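Local coordinates for protein Succinylglutamatedesuccinylase/aspartoacylase (Rhodobacter sphaeroides 2.4.1, PDB 3CDX) that probably hydrolyses carbon-nitrogen bonds in linear amides, as a metal-dependent enzyme of the succinylglutamate desuccinylase/aspartoacylase family, at residues 156-162 / 212-218; 259-263 / 335-341. All coordinates share one frame; numbering follows the deposited sequence.

Contact 1 is the buried one, its centre about 7 Å from the centre of the chain; the centre of contact 2 is about 18 Å from it, and that contact is partly exposed. Both are antiparallel strand pairings, and strand 186-189 joins them, since it runs parallel to strand 160-163 on one side and to strand 259-271 on the other. The two also touch directly, Thr158 CG2 resting 3.9 Å from Met337 CE. Their chemistry follows their place: the 156-162/212-218 pairing relies on glycines, hydroxyls and an amide, and brings Glu214 close to the calcium ion, whereas the 259-263/335-341 pairing joins methionines and valines and carries a salt bridge at its exposed end.

Contact 1. Residues 156-162 / 212-218; sequences DSTPSTN and GTELGGW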
# COMPACT_ATOMS: atom_id res chain seq x y z
N ASP A 156 -16.72 21.63 -5.82
CA ASP A 156 -17.80 22.17 -5.05
C ASP A 156 -19.02 22.17 -5.96
O ASP A 156 -18.91 22.10 -7.20
CB ASP A 156 -17.50 23.58 -4.53
CG ASP A 156 -18.35 23.93 -3.31
OD1 ASP A 156 -19.02 23.02 -2.76
OD2 ASP A 156 -18.34 25.12 -2.88
N SER A 157 -20.19 22.24 -5.35
CA SER A 157 -21.40 22.33 -6.11
C SER A 157 -22.28 23.37 -5.43
O SER A 157 -22.25 23.51 -4.20
CB SER A 157 -22.08 20.96 -6.22
OG SER A 157 -22.46 20.48 -4.93
N THR A 158 -23.02 24.14 -6.22
CA THR A 158 -23.98 25.06 -5.62
C THR A 158 -25.20 24.27 -5.14
O THR A 158 -25.68 23.37 -5.87
CB THR A 158 -24.33 26.25 -6.56
OG1 THR A 158 -25.12 27.19 -5.83
CG2 THR A 158 -25.07 25.81 -7.76
N PRO A 159 -25.67 24.54 -3.90
CA PRO A 159 -26.80 23.72 -3.42
C PRO A 159 -28.02 23.64 -4.36
O PRO A 159 -28.62 24.66 -4.75
CB PRO A 159 -27.15 24.34 -2.07
CG PRO A 159 -25.81 25.12 -1.63
CD PRO A 159 -25.17 25.51 -2.91
N SER A 160 -28.42 22.41 -4.64
CA SER A 160 -29.33 22.12 -5.73
C SER A 160 -29.88 20.72 -5.58
O SER A 160 -29.27 19.88 -4.86
CB SER A 160 -28.56 22.20 -7.05
OG SER A 160 -27.33 21.47 -6.95
N THR A 161 -31.01 20.46 -6.26
CA THR A 161 -31.53 19.11 -6.46
C THR A 161 -31.21 18.80 -7.90
O THR A 161 -30.82 19.69 -8.66
CB THR A 161 -33.08 18.97 -6.25
OG1 THR A 161 -33.76 19.98 -7.01
CG2 THR A 161 -33.46 19.14 -4.82
N ASN A 162 -31.37 17.54 -8.27
CA ASN A 162 -31.16 17.14 -9.66
C ASN A 162 -32.05 15.97 -10.02
O ASN A 162 -32.61 15.31 -9.14
CB ASN A 162 -29.70 16.82 -9.97
CG ASN A 162 -29.14 15.75 -9.05
OD1 ASN A 162 -29.45 14.58 -9.20
ND2 ASN A 162 -28.34 16.16 -8.11
N GLY A 212 -32.15 13.63 -6.86
CA GLY A 212 -30.79 13.65 -6.33
C GLY A 212 -30.62 15.00 -5.67
O GLY A 212 -31.47 15.89 -5.87
N THR A 213 -29.53 15.15 -4.89
CA THR A 213 -29.03 16.47 -4.46
C THR A 213 -27.55 16.66 -4.73
O THR A 213 -26.80 15.68 -4.90
CB THR A 213 -29.31 16.76 -2.97
OG1 THR A 213 -28.37 16.05 -2.15
CG2 THR A 213 -30.73 16.34 -2.58
N GLU A 214 -27.15 17.93 -4.90
CA GLU A 214 -25.77 18.33 -4.82
C GLU A 214 -25.72 19.50 -3.83
O GLU A 214 -26.13 20.63 -4.14
CB GLU A 214 -25.20 18.68 -6.20
CG GLU A 214 -25.09 17.47 -7.22
CD GLU A 214 -24.23 16.29 -6.73
OE1 GLU A 214 -23.44 16.46 -5.78
OE2 GLU A 214 -24.33 15.18 -7.31
N LEU A 215 -25.26 19.20 -2.63
CA LEU A 215 -25.31 20.11 -1.50
C LEU A 215 -23.94 20.53 -0.99
O LEU A 215 -23.79 20.82 0.17
CB LEU A 215 -26.16 19.48 -0.35
CG LEU A 215 -27.68 19.30 -0.59
CD1 LEU A 215 -28.34 18.48 0.52
CD2 LEU A 215 -28.43 20.65 -0.79
N GLY A 216 -22.94 20.56 -1.87
CA GLY A 216 -21.63 21.06 -1.48
C GLY A 216 -20.49 20.23 -2.01
O GLY A 216 -20.52 19.73 -3.15
N GLY A 217 -19.45 20.09 -1.19
CA GLY A 217 -18.21 19.49 -1.68
C GLY A 217 -16.99 20.12 -1.03
O GLY A 217 -17.04 20.47 0.13
N TRP A 218 -15.90 20.22 -1.79
CA TRP A 218 -14.62 20.77 -1.33
C TRP A 218 -14.06 20.04 -0.07
O TRP A 218 -13.33 20.65 0.75
CB TRP A 218 -14.75 22.27 -1.08
CG TRP A 218 -14.47 23.15 -2.28
CD1 TRP A 218 -14.01 22.76 -3.52
CD2 TRP A 218 -14.59 24.57 -2.33
NE1 TRP A 218 -13.84 23.86 -4.33
CE2 TRP A 218 -14.18 24.99 -3.63
CE3 TRP A 218 -15.00 25.54 -1.41
CZ2 TRP A 218 -14.17 26.33 -4.03
CZ3 TRP A 218 -14.98 26.89 -1.80
CH2 TRP A 218 -14.57 27.27 -3.09
O HOH W 1 -27.04 13.27 -7.10
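Strands 160-162 and 212-214 run antiparallel, their short axes 4.3 Å apart at 146°, with Ser160 facing Glu214 and Asn162 facing Gly212 as hydrogen-bonded pairs. The straightest of these bonds, Gly212 N to Asn162 O, makes 175° at the hydrogen. Asn162 folds its amide across the partner strand: CG sits between the backbone N and the carbonyl carbon (chi1 56°), which brings OD1 to 3.3 Å from Gly212 CA, where any side chain would collide. Its ND2 lies 3.6 Å from Glu214 CG. Nearer the start of 156-162, Ser157 OG donates to a lone pair of Gly216 O at 2.7 Å, in the carbonyl plane. Ser160 OG turns back to Thr158 O and also bonds Trp319. At the far end Asp156 CB stands over the Trp218 five-membered ring, 3.5 Å from its centroid and almost along the ring normal, a CH-pi contact; OD1 of Asp156 forms a salt bridge with Arg220 of the same chain. Glu214 CB packs 3.5 Å from Ser157 OG, and its side chain lies about 5 Å from the calcium ion, near the metal ligands His149 and Glu66. Strand 209-214 thus places Glu214 beside the metal site of a zinc-exopeptidase-like catalytic domain.

Contact 2. Residues 259-263 / 335-341; sequences RHMMV and VVMEDYN
An antiparallel strand pairing, away from the metal site, joins the start of strand 259-271 to the end of strand 332-339. Met262 and Glu338 form its hydrogen-bonded pair, with Met262 N to Glu338 O at 2.8 Å and the return bond from Glu338 N to Met262 O. Past Asp339 the chain stays attached through Tyr340 N to His260 O, 2.9 Å. Arg259 reaches out extended and grips Asp339 side-on, NE and NH2 both donating to OD1, which lies within 1° of the guanidinium plane; the carboxylate is turned 65° from that plane. Strand 259-271 also runs parallel to strand 186-189, so residues 259-263 lie between two strand neighbours, 186-189 and 332-339. Met261 bends at chi2 and again at chi3, folding CE back to 3.6 Å from Glu338 C, while its CB meets Met337 SD at 3.9 Å. Replacing Met261 by an alanine would probably open a gap beside Met337 and Asp339, where CG, SD and CE now pack. Met262 SD takes a weak bond from Asn341 N and makes an oblique Met-aromatic contact with Tyr340, 5.3 Å from the ring centroid. Val263 CG1 meets Val335 CG1 at 3.9 Å, and its other methyl, CG2, packs against Met337 CB.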
# COMPACT_ATOMS: atom_id res chain seq x y z
N ARG A 259 -35.39 27.53 -8.92
CA ARG A 259 -35.21 27.86 -10.33
C ARG A 259 -34.68 26.62 -11.08
O ARG A 259 -33.65 26.02 -10.69
CB ARG A 259 -34.29 29.10 -10.48
CG ARG A 259 -34.10 29.68 -11.94
CD ARG A 259 -33.19 30.96 -11.96
NE ARG A 259 -32.51 31.17 -13.25
CZ ARG A 259 -31.43 31.96 -13.47
NH1 ARG A 259 -30.90 32.69 -12.48
NH2 ARG A 259 -30.87 32.06 -14.68
N HIS A 260 -35.40 26.22 -12.14
CA HIS A 260 -35.04 25.03 -12.87
C HIS A 260 -34.00 25.36 -13.93
O HIS A 260 -34.11 26.34 -14.68
CB HIS A 260 -36.23 24.35 -13.55
CG HIS A 260 -37.31 23.87 -12.63
ND1 HIS A 260 -37.16 22.79 -11.78
CD2 HIS A 260 -38.60 24.27 -12.49
CE1 HIS A 260 -38.28 22.59 -11.12
NE2 HIS A 260 -39.17 23.48 -11.52
N MET A 261 -33.02 24.49 -14.02
CA MET A 261 -31.90 24.69 -14.87
C MET A 261 -31.65 23.35 -15.49
O MET A 261 -32.32 22.36 -15.16
CB MET A 261 -30.70 25.17 -14.04
CG MET A 261 -31.07 26.26 -13.00
SD MET A 261 -31.35 27.90 -13.81
CE MET A 261 -29.67 28.34 -14.30
N MET A 262 -30.64 23.31 -16.36
CA MET A 262 -30.33 22.12 -17.10
C MET A 262 -28.89 22.14 -17.56
O MET A 262 -28.27 23.21 -17.69
CB MET A 262 -31.32 21.93 -18.30
CG MET A 262 -31.34 23.03 -19.39
SD MET A 262 -32.51 22.69 -20.82
CE MET A 262 -31.84 21.23 -21.52
N VAL A 263 -28.37 20.94 -17.78
CA VAL A 263 -27.08 20.72 -18.35
C VAL A 263 -27.31 19.73 -19.48
O VAL A 263 -27.76 18.60 -19.24
CB VAL A 263 -26.09 20.10 -17.32
CG1 VAL A 263 -24.79 19.75 -18.03
CG2 VAL A 263 -25.82 21.07 -16.15
N VAL A 335 -18.72 22.91 -14.73
CA VAL A 335 -19.90 22.50 -15.46
C VAL A 335 -20.88 23.65 -15.27
O VAL A 335 -21.19 24.04 -14.12
CB VAL A 335 -20.50 21.22 -14.90
CG1 VAL A 335 -21.72 20.78 -15.77
CG2 VAL A 335 -19.45 20.11 -14.83
N VAL A 336 -21.33 24.19 -16.40
CA VAL A 336 -22.26 25.34 -16.42
C VAL A 336 -23.71 24.87 -16.67
O VAL A 336 -23.96 24.03 -17.57
CB VAL A 336 -21.79 26.37 -17.49
CG1 VAL A 336 -22.70 27.60 -17.59
CG2 VAL A 336 -20.34 26.77 -17.18
N MET A 337 -24.63 25.38 -15.86
CA MET A 337 -26.05 25.10 -16.01
C MET A 337 -26.70 26.33 -16.63
O MET A 337 -26.15 27.40 -16.50
CB MET A 337 -26.70 24.72 -14.68
CG MET A 337 -26.71 25.78 -13.57
SD MET A 337 -27.33 25.16 -11.98
CE MET A 337 -27.03 26.65 -11.08
N GLU A 338 -27.83 26.17 -17.32
CA GLU A 338 -28.55 27.24 -18.03
C GLU A 338 -30.03 27.09 -17.66
O GLU A 338 -30.42 26.01 -17.19
CB GLU A 338 -28.35 27.14 -19.56
CG GLU A 338 -28.92 25.86 -20.24
CD GLU A 338 -28.47 25.63 -21.71
OE1 GLU A 338 -28.14 26.62 -22.42
OE2 GLU A 338 -28.45 24.44 -22.17
N ASP A 339 -30.83 28.15 -17.84
CA ASP A 339 -32.28 28.11 -17.57
C ASP A 339 -32.90 26.91 -18.26
O ASP A 339 -32.52 26.58 -19.41
CB ASP A 339 -33.00 29.37 -18.09
CG ASP A 339 -32.73 30.60 -17.23
OD1 ASP A 339 -32.26 30.46 -16.08
OD2 ASP A 339 -33.03 31.72 -17.70
N TYR A 340 -33.83 26.28 -17.57
CA TYR A 340 -34.54 25.11 -18.05
C TYR A 340 -35.51 25.44 -19.18
O TYR A 340 -36.29 26.38 -19.07
CB TYR A 340 -35.33 24.47 -16.92
CG TYR A 340 -36.10 23.23 -17.32
CD1 TYR A 340 -35.42 22.02 -17.58
CD2 TYR A 340 -37.49 23.25 -17.44
CE1 TYR A 340 -36.13 20.86 -17.95
CE2 TYR A 340 -38.20 22.09 -17.82
CZ TYR A 340 -37.52 20.90 -18.07
OH TYR A 340 -38.22 19.78 -18.43
N ASN A 341 -35.47 24.62 -20.23
CA ASN A 341 -36.50 24.62 -21.27
C ASN A 341 -37.09 23.21 -21.41
O ASN A 341 -36.37 22.23 -21.66
CB ASN A 341 -35.89 25.07 -22.61
CG ASN A 341 -36.93 25.15 -23.74
OD1 ASN A 341 -37.39 24.13 -24.27
ND2 ASN A 341 -37.28 26.36 -24.13
O HOH W 2 -25.64 23.96 -19.68